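One contact in two related proteins. Structure 1 is Dye-decolorizing peroxidase Tfu_3078 from Thermobifida fusca, which uses hydrogen peroxide to oxidise many compounds with a non-covalently bound heme b, reacting strongly with anthraquinone dyes and modestly with azo dyes: PDB 5FW4 (chain A, 1.80 Å), residues V142-G147 and F184-G189. Structure 2 is Dye type peroxidase A from Streptomyces lividans: PDB 6GZW (chain B, 1.41 Å), residues V84-G89 and L126-G131. Structure 2 is superposed on structure 1 by the backbone atoms of these residues (RMSD 0.29 Å); each is numbered along its deposited sequence.

Structure 1 (5FW4); sequences VTVGIG and FMLQVG.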
loop_
_atom_site.group_PDB
_atom_site.type_symbol
_atom_site.label_atom_id
_atom_site.label_comp_id
_atom_site.label_asym_id
_atom_site.label_seq_id
_atom_site.Cartn_x
_atom_site.Cartn_y
_atom_site.Cartn_z
ATOM N N VAL A 142 17.788 4.027 0.434
ATOM C CA VAL A 142 17.392 5.286 0.986
ATOM C C VAL A 142 18.039 6.401 0.191
ATOM O O VAL A 142 19.252 6.396 -0.070
ATOM C CB VAL A 142 17.840 5.399 2.486
ATOM C CG1 VAL A 142 17.339 6.719 3.071
ATOM C CG2 VAL A 142 17.322 4.192 3.258
ATOM N N THR A 143 17.218 7.382 -0.146
ATOM C CA THR A 143 17.644 8.569 -0.856
ATOM C C THR A 143 17.192 9.795 -0.091
ATOM O O THR A 143 16.057 9.840 0.401
ATOM C CB THR A 143 16.937 8.626 -2.262
ATOM O OG1 THR A 143 16.873 7.323 -2.819
ATOM C CG2 THR A 143 17.695 9.551 -3.203
ATOM N N VAL A 144 18.065 10.793 -0.013
ATOM C CA VAL A 144 17.773 12.029 0.703
ATOM C C VAL A 144 17.891 13.201 -0.231
ATOM O O VAL A 144 18.882 13.335 -0.922
ATOM C CB VAL A 144 18.736 12.272 1.868
ATOM C CG1 VAL A 144 18.381 13.582 2.550
ATOM C CG2 VAL A 144 18.709 11.096 2.846
ATOM N N GLY A 145 16.869 14.047 -0.228
ATOM C CA GLY A 145 16.831 15.218 -1.098
ATOM C C GLY A 145 16.515 16.509 -0.358
ATOM O O GLY A 145 16.052 16.513 0.804
ATOM N N ILE A 146 16.801 17.614 -1.035
ATOM C CA ILE A 146 16.691 18.917 -0.454
ATOM C C ILE A 146 15.854 19.789 -1.380
ATOM O O ILE A 146 16.163 19.900 -2.565
ATOM C CB ILE A 146 18.099 19.506 -0.309
ATOM C CG1 ILE A 146 18.856 18.739 0.804
ATOM C CG2 ILE A 146 18.040 21.014 -0.076
ATOM C CD1 ILE A 146 20.363 18.858 0.768
ATOM N N GLY A 147 14.829 20.431 -0.827
ATOM C CA GLY A 147 14.009 21.359 -1.594
ATOM C C GLY A 147 14.579 22.761 -1.555
ATOM O O GLY A 147 15.298 23.176 -0.590
ATOM N N PHE A 184 12.665 18.912 2.576
ATOM C CA PHE A 184 13.423 17.703 2.425
ATOM C C PHE A 184 12.608 16.603 1.783
ATOM O O PHE A 184 11.362 16.562 1.885
ATOM C CB PHE A 184 13.857 17.154 3.791
ATOM C CG PHE A 184 14.668 18.099 4.573
ATOM C CD1 PHE A 184 16.019 18.263 4.304
ATOM C CD2 PHE A 184 14.093 18.825 5.597
ATOM C CE1 PHE A 184 16.782 19.143 5.071
ATOM C CE2 PHE A 184 14.844 19.712 6.353
ATOM C CZ PHE A 184 16.190 19.858 6.093
ATOM N N MET A 185 13.344 15.657 1.236
ATOM C CA MET A 185 12.764 14.398 0.840
ATOM C C MET A 185 13.470 13.170 1.357
ATOM O O MET A 185 14.679 13.061 1.308
ATOM C CB MET A 185 12.726 14.256 -0.680
ATOM C CG MET A 185 12.162 12.901 -1.061
ATOM S SD MET A 185 12.543 12.317 -2.691
ATOM C CE MET A 185 14.316 12.272 -2.756
ATOM N N LEU A 186 12.671 12.204 1.740
ATOM C CA LEU A 186 13.122 10.850 1.872
ATOM C C LEU A 186 12.437 9.992 0.848
ATOM O O LEU A 186 11.210 9.955 0.820
ATOM C CB LEU A 186 12.765 10.320 3.257
ATOM C CG LEU A 186 13.576 10.927 4.395
ATOM C CD1 LEU A 186 12.986 10.383 5.690
ATOM C CD2 LEU A 186 15.051 10.582 4.248
ATOM N N GLN A 187 13.221 9.292 0.033
ATOM C CA GLN A 187 12.698 8.202 -0.778
ATOM C C GLN A 187 13.239 6.895 -0.234
ATOM O O GLN A 187 14.463 6.667 -0.216
ATOM C CB GLN A 187 13.022 8.353 -2.281
ATOM C CG GLN A 187 12.603 7.121 -3.103
ATOM C CD GLN A 187 13.146 7.069 -4.512
ATOM O OE1 GLN A 187 12.380 6.877 -5.489
ATOM N NE2 GLN A 187 14.465 7.192 -4.650
ATOM N N VAL A 188 12.327 6.043 0.214
ATOM C CA VAL A 188 12.677 4.755 0.778
ATOM C C VAL A 188 12.038 3.690 -0.084
ATOM O O VAL A 188 10.816 3.732 -0.359
ATOM C CB VAL A 188 12.218 4.670 2.256
ATOM C CG1 VAL A 188 12.887 3.530 2.998
ATOM C CG2 VAL A 188 12.487 6.000 2.940
ATOM N N GLY A 189 12.863 2.727 -0.480
ATOM C CA GLY A 189 12.439 1.640 -1.345
ATOM C C GLY A 189 12.823 0.302 -0.785
ATOM O O GLY A 189 13.888 0.156 -0.163
#
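Val144 and Leu186 lie side by side on one face of an antiparallel ladder, with Val144 CG2 4.0 Å from Leu186 CD2. Val144 CG2 stands beside its backbone N, CG1 anti to it (chi1 179°). Along the same face, Val142 CG2 meets Val188 CG1 at 4.5 Å. At the other end Ile146 and Phe184 form a non-hydrogen-bonded pair, Ile146 CG1 lying 4.5 Å from Phe184 CD1, and Phe184 CB lies 3.8 Å from Gly145 O. On the opposite face, Met185 CE is 4.4 Å from Thr143 CG2; a bend at chi3 (58°) brings it to 4.0 Å from Gly145 N, where there is no side chain. Paired backbone hydrogen bonds link Thr143 with Gln187 and Gly145 with Met185. Strands 141-146 and 184-190 belong to the N-terminal sheet of this DyP-type peroxidase. Helices 97-120 and 193-205 pack on the valine-leucine face. Thr143 OG1 hydrogen-bonds Pro72 O, and Met185 rests on Phe412. Ile146 pairs by backbone with Ala413 of strand 404-414, so the contact helps join the two ferredoxin-like halves.

Structure 2 (6GZW); sequences VTFGFG and LWVQIG.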
loop_
_atom_site.group_PDB
_atom_site.type_symbol
_atom_site.label_atom_id
_atom_site.label_comp_id
_atom_site.label_asym_id
_atom_site.label_seq_id
_atom_site.Cartn_x
_atom_site.Cartn_y
_atom_site.Cartn_z
ATOM N N VAL B 84 17.619 3.979 0.692
ATOM C CA VAL B 84 17.177 5.249 1.252
ATOM C C VAL B 84 17.956 6.360 0.544
ATOM O O VAL B 84 19.182 6.294 0.469
ATOM C CB VAL B 84 17.433 5.333 2.777
ATOM C CG1 VAL B 84 16.724 6.556 3.351
ATOM C CG2 VAL B 84 16.945 4.072 3.456
ATOM N N THR B 85 17.233 7.354 0.051
ATOM C CA THR B 85 17.778 8.470 -0.719
ATOM C C THR B 85 17.255 9.789 -0.181
ATOM O O THR B 85 16.071 9.892 0.164
ATOM C CB THR B 85 17.256 8.376 -2.168
ATOM O OG1 THR B 85 17.364 7.029 -2.621
ATOM C CG2 THR B 85 17.996 9.314 -3.057
ATOM N N PHE B 86 18.116 10.806 -0.138
ATOM C CA PHE B 86 17.810 12.078 0.497
ATOM C C PHE B 86 17.929 13.262 -0.456
ATOM O O PHE B 86 18.936 13.357 -1.194
ATOM C CB PHE B 86 18.787 12.312 1.662
ATOM C CG PHE B 86 18.814 11.192 2.692
ATOM C CD1 PHE B 86 17.819 11.102 3.680
ATOM C CD2 PHE B 86 19.790 10.194 2.649
ATOM C CE1 PHE B 86 17.823 10.089 4.599
ATOM C CE2 PHE B 86 19.793 9.152 3.579
ATOM C CZ PHE B 86 18.798 9.103 4.559
ATOM N N GLY B 87 16.987 14.213 -0.373
ATOM C CA GLY B 87 17.064 15.458 -1.148
ATOM C C GLY B 87 16.650 16.693 -0.369
ATOM O O GLY B 87 16.046 16.591 0.704
ATOM N N PHE B 88 16.988 17.857 -0.930
ATOM C CA PHE B 88 16.688 19.166 -0.373
ATOM C C PHE B 88 15.829 19.971 -1.349
ATOM O O PHE B 88 16.149 20.030 -2.555
ATOM C CB PHE B 88 17.990 19.953 -0.098
ATOM C CG PHE B 88 18.948 19.238 0.785
ATOM C CD1 PHE B 88 19.793 18.261 0.273
ATOM C CD2 PHE B 88 18.972 19.488 2.148
ATOM C CE1 PHE B 88 20.661 17.557 1.088
ATOM C CE2 PHE B 88 19.832 18.795 2.966
ATOM C CZ PHE B 88 20.678 17.830 2.449
ATOM N N GLY B 89 14.780 20.612 -0.853
ATOM C CA GLY B 89 13.882 21.413 -1.677
ATOM C C GLY B 89 14.347 22.864 -1.686
ATOM O O GLY B 89 15.187 23.259 -0.861
ATOM N N LEU B 126 12.713 18.930 2.881
ATOM C CA LEU B 126 13.524 17.722 2.775
ATOM C C LEU B 126 12.698 16.592 2.192
ATOM O O LEU B 126 11.512 16.474 2.519
ATOM C CB LEU B 126 14.028 17.285 4.146
ATOM C CG LEU B 126 15.039 18.217 4.814
ATOM C CD1 LEU B 126 15.147 17.885 6.286
ATOM C CD2 LEU B 126 16.397 18.132 4.118
ATOM N N TRP B 127 13.323 15.749 1.387
ATOM C CA TRP B 127 12.632 14.582 0.811
ATOM C C TRP B 127 13.423 13.329 1.095
ATOM O O TRP B 127 14.642 13.335 1.030
ATOM C CB TRP B 127 12.515 14.808 -0.687
ATOM C CG TRP B 127 11.889 13.717 -1.509
ATOM C CD1 TRP B 127 10.547 13.391 -1.607
ATOM C CD2 TRP B 127 12.585 12.827 -2.386
ATOM N NE1 TRP B 127 10.392 12.375 -2.510
ATOM C CE2 TRP B 127 11.616 12.008 -3.006
ATOM C CE3 TRP B 127 13.939 12.665 -2.738
ATOM C CZ2 TRP B 127 11.960 11.020 -3.955
ATOM C CZ3 TRP B 127 14.288 11.666 -3.669
ATOM C CH2 TRP B 127 13.302 10.874 -4.283
ATOM N N VAL B 128 12.723 12.238 1.444
ATOM C CA VAL B 128 13.355 10.936 1.549
ATOM C C VAL B 128 12.574 9.932 0.727
ATOM O O VAL B 128 11.327 9.907 0.797
ATOM C CB VAL B 128 13.412 10.436 3.018
ATOM C CG1 VAL B 128 14.249 9.165 3.091
ATOM C CG2 VAL B 128 13.968 11.522 3.918
ATOM N N GLN B 129 13.306 9.114 -0.040
ATOM C CA GLN B 129 12.728 8.001 -0.789
ATOM C C GLN B 129 13.193 6.696 -0.179
ATOM O O GLN B 129 14.394 6.420 -0.080
ATOM C CB GLN B 129 13.162 8.067 -2.257
ATOM C CG GLN B 129 12.723 6.879 -3.123
ATOM C CD GLN B 129 13.323 6.959 -4.504
ATOM O OE1 GLN B 129 14.551 6.829 -4.673
ATOM N NE2 GLN B 129 12.487 7.188 -5.495
ATOM N N ILE B 130 12.228 5.865 0.215
ATOM C CA ILE B 130 12.521 4.557 0.754
ATOM C C ILE B 130 11.912 3.509 -0.169
ATOM O O ILE B 130 10.747 3.631 -0.546
ATOM C CB ILE B 130 11.933 4.425 2.162
ATOM C CG1 ILE B 130 12.695 5.398 3.062
ATOM C CG2 ILE B 130 12.040 2.981 2.676
ATOM C CD1 ILE B 130 12.018 5.679 4.340
ATOM N N GLY B 131 12.694 2.497 -0.520
ATOM C CA GLY B 131 12.218 1.351 -1.270
ATOM C C GLY B 131 12.870 0.045 -0.889
ATOM O O GLY B 131 14.015 0.027 -0.431
HETATM O O HOH W 1 15.729 4.996 -2.121
#
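Phe86 and Val128 lie side by side on one face of the ladder, with Phe86 CD1 3.9 Å from Val128 CG2. Phe86 CG stands beside its backbone N (chi1 -55°), and from there the ring extends past both methyls of Val128. Along the same face, Val84 CG1 meets Ile130 CG1 at 4.2 Å. At the other end Phe88 and Leu126 form a non-hydrogen-bonded pair, Phe88 CD2 lying 3.5 Å from Leu126 CD2, and Leu126 CB lies 4.0 Å from Gly87 O. On the opposite face, Trp127 CZ3 is 4.4 Å from Thr85 CG2, while Trp127 CE3 comes to 4.2 Å from Gly87 N, where there is no side chain. Paired backbone hydrogen bonds link Thr85 with Gln129 and Gly87 with Trp127. A water bridges the strands, donating to Thr85 OG1 (2.7 Å) and Gln129 O (2.8 Å). Helix 43-61 packs on the Val84, Leu126 and Val128 side. Thr85 OG1 hydrogen-bonds Pro20 O, and Trp127 stacks on Phe358. Phe88 pairs by backbone with Ala359 of strand 350-360.

Comparison
Both proteins keep the antiparallel ladder and its backbone hydrogen bonds, such as Gly145(A) N to Met185(A) O and Gly87(B) N to Trp127(B) O, both 2.9 Å. Val142(A) and Thr143(A) hold their places, matched by Val84(B) and Thr85(B).

Two cross-strand pairs divide their bulk differently. At Val144(A)/Phe86(B), CG2 of Val144(A) and CG of Phe86(B) are 0.2 Å apart; the ring carries CD2, CE1, CE2 and CZ beyond, while CG1 of Val144(A) has no counterpart. Opposite stands Leu186(A) in one protein and the shorter Val128(B) in the other; CD1 and CD2 of Leu186(A) and CG1 of Val128(B) are unmatched. At the far end, CD2, CE2 and CZ of Phe88(B) and CG2 of Ile146(A) are unmatched, and Leu126(B) has no counterpart to CE1, CE2 and CZ of Phe184(A), though CD1 of Phe184(A) and CD2 of Leu126(B) lie 0.4 Å apart. In each pair the larger residue thus sits on one strand in A and on the other in B, and the cross-strand touch is kept.

On the other face, SD and CE of Met185(A) lie 0.6 and 0.5 Å from CD2 and CE3 of Trp127(B) after superposition; CD1, NE1, CZ2 and CH2 of Trp127(B) are extra, so that a rigid, flat indole stands where Met185(A) has a bent thioether chain. Val188(A)/Ile130(B) differ by CD1 of Ile130(B), with their contact to Val142(A)/Val84(B) retained.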